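Local coordinates for protein CalsepRRP (Calystegia sepium, PDB 1JY5) that is a member of the RNase T2 family that probably lacks the ribonuclease activity of its enzymatic relatives, at residues T165-C170 and Q189-T194. Residues are numbered along the deposited sequence; the frame is centred on the assembly and turned at random.
Sequences TPVVKC and QECPST
Thr165 and Glu190 face each other where the approach to an edge strand of the RNase T2 alpha+beta fold meets the loop that follows strand 188-189. Both segments pair with strand 174-182, Val167 through Gln179 and Gln189 through Cys181, yet no backbone-to-backbone hydrogen bond joins them; the contact is a worked example of a side-chain carboxylate and waters serving backbone N-H and C=O groups where strand pairing stops. The carboxylate is that of Glu190. Its chain bends at chi2 (-69°), which places CD on the Thr165 side. The backbone N of Thr165 gives a hydrogen bond of 3.0 Å to OE1. This bond is nearly straight, at 169°. It reaches the syn side of that oxygen from 26° out of the carboxylate plane. The two side chains cross obliquely, Thr165 CB 3.6 Å from OE1. The other oxygen, OE2, takes a proton from a water 2.6 Å away that also bonds to Thr165 OG1, giving the pair a second, indirect link. A further water accepts from Cys191 N at 2.7 Å and sits beside both Thr165 O and Glu190 OE1, while a third donates to Thr165 O and to Gln189 O, the latter at 2.8 Å. Away from these waters, where the strand begins, the contact turns apolar. CG2 of Val167, anti to the carbonyl carbon, rests on Cys191 CB at 3.6 Å and lies 3.9 Å from its SG, which is tied by a disulfide to Cys181 of strand 174-182; the loop is thereby bonded covalently to the strand that pairs with Val167. The same methyl also approaches Thr194, whose hydroxyl turns back on its own loop, OG1 donating a hydrogen bond to Pro192 O at 2.7 Å.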
loop_
_atom_site.group_PDB
_atom_site.type_symbol
_atom_site.label_atom_id
_atom_site.label_comp_id
_atom_site.label_asym_id
_atom_site.label_seq_id
_atom_site.Cartn_x
_atom_site.Cartn_y
_atom_site.Cartn_z
ATOM N N THR A 165 11.114 -9.023 7.119
ATOM C CA THR A 165 10.271 -9.877 6.312
ATOM C C THR A 165 8.932 -9.226 6.004
ATOM O O THR A 165 8.236 -8.748 6.901
ATOM C CB THR A 165 10.062 -11.237 7.021
ATOM O OG1 THR A 165 11.344 -11.838 7.252
ATOM C CG2 THR A 165 9.224 -12.175 6.162
ATOM N N PRO A 166 8.569 -9.173 4.716
ATOM C CA PRO A 166 7.303 -8.575 4.305
ATOM C C PRO A 166 6.155 -9.556 4.473
ATOM O O PRO A 166 6.367 -10.748 4.684
ATOM C CB PRO A 166 7.543 -8.249 2.838
ATOM C CG PRO A 166 8.376 -9.423 2.399
ATOM C CD PRO A 166 9.379 -9.538 3.538
ATOM N N VAL A 167 4.938 -9.036 4.391
ATOM C CA VAL A 167 3.754 -9.868 4.473
ATOM C C VAL A 167 3.195 -9.769 3.054
ATOM O O VAL A 167 3.123 -8.677 2.493
ATOM C CB VAL A 167 2.740 -9.317 5.507
ATOM C CG1 VAL A 167 1.470 -10.156 5.493
ATOM C CG2 VAL A 167 3.360 -9.355 6.908
ATOM N N VAL A 168 2.847 -10.904 2.460
ATOM C CA VAL A 168 2.311 -10.906 1.103
ATOM C C VAL A 168 0.920 -11.521 1.033
ATOM O O VAL A 168 0.659 -12.560 1.638
ATOM C CB VAL A 168 3.219 -11.693 0.121
ATOM C CG1 VAL A 168 2.650 -11.589 -1.290
ATOM C CG2 VAL A 168 4.651 -11.148 0.151
ATOM N N LYS A 169 0.031 -10.868 0.289
ATOM C CA LYS A 169 -1.331 -11.349 0.102
ATOM C C LYS A 169 -1.523 -11.590 -1.392
ATOM O O LYS A 169 -1.010 -10.833 -2.224
ATOM C CB LYS A 169 -2.346 -10.308 0.592
ATOM C CG LYS A 169 -2.172 -9.879 2.048
ATOM C CD LYS A 169 -2.309 -11.049 3.011
ATOM C CE LYS A 169 -2.333 -10.572 4.459
ATOM N NZ LYS A 169 -2.394 -11.718 5.406
ATOM N N CYS A 170 -2.263 -12.643 -1.724
ATOM C CA CYS A 170 -2.512 -12.993 -3.116
ATOM C C CYS A 170 -3.973 -13.003 -3.506
ATOM O O CYS A 170 -4.858 -13.103 -2.661
ATOM C CB CYS A 170 -1.902 -14.358 -3.438
ATOM S SG CYS A 170 -0.100 -14.278 -3.545
ATOM N N GLN A 189 10.761 -2.544 10.603
ATOM C CA GLN A 189 10.680 -3.526 11.681
ATOM C C GLN A 189 9.938 -4.726 11.130
ATOM O O GLN A 189 9.426 -4.688 10.009
ATOM C CB GLN A 189 9.926 -2.976 12.894
ATOM C CG GLN A 189 8.451 -2.732 12.634
ATOM C CD GLN A 189 7.675 -2.463 13.907
ATOM O OE1 GLN A 189 7.891 -1.454 14.577
ATOM N NE2 GLN A 189 6.775 -3.377 14.254
ATOM N N GLU A 190 9.884 -5.795 11.912
ATOM C CA GLU A 190 9.171 -6.991 11.490
ATOM C C GLU A 190 7.690 -6.742 11.725
ATOM O O GLU A 190 7.312 -6.031 12.657
ATOM C CB GLU A 190 9.600 -8.203 12.324
ATOM C CG GLU A 190 11.080 -8.568 12.226
ATOM C CD GLU A 190 11.457 -9.115 10.866
ATOM O OE1 GLU A 190 10.555 -9.289 10.023
ATOM O OE2 GLU A 190 12.655 -9.378 10.641
ATOM N N CYS A 191 6.860 -7.315 10.867
ATOM C CA CYS A 191 5.425 -7.198 11.020
ATOM C C CYS A 191 5.017 -8.319 11.966
ATOM O O CYS A 191 5.773 -9.263 12.166
ATOM C CB CYS A 191 4.717 -7.422 9.681
ATOM S SG CYS A 191 4.983 -6.190 8.389
ATOM N N PRO A 192 3.819 -8.229 12.561
ATOM C CA PRO A 192 3.368 -9.286 13.473
ATOM C C PRO A 192 3.347 -10.634 12.750
ATOM O O PRO A 192 3.108 -10.692 11.540
ATOM C CB PRO A 192 1.965 -8.829 13.860
ATOM C CG PRO A 192 2.086 -7.334 13.832
ATOM C CD PRO A 192 2.875 -7.097 12.558
ATOM N N SER A 193 3.596 -11.713 13.487
ATOM C CA SER A 193 3.585 -13.051 12.897
ATOM C C SER A 193 2.235 -13.301 12.241
ATOM O O SER A 193 1.190 -13.069 12.850
ATOM C CB SER A 193 3.817 -14.121 13.969
ATOM O OG SER A 193 5.086 -13.978 14.581
ATOM N N THR A 194 2.260 -13.779 11.003
ATOM C CA THR A 194 1.031 -14.067 10.268
ATOM C C THR A 194 1.252 -15.293 9.387
ATOM O O THR A 194 2.342 -15.488 8.853
ATOM C CB THR A 194 0.628 -12.892 9.357
ATOM O OG1 THR A 194 1.245 -11.687 9.826
ATOM C CG2 THR A 194 -0.880 -12.714 9.367
HETATM O O HOH W 1 8.310 -5.539 7.612
HETATM O O HOH W 2 7.760 -9.318 9.304
HETATM O O HOH W 3 13.393 -10.865 8.581
#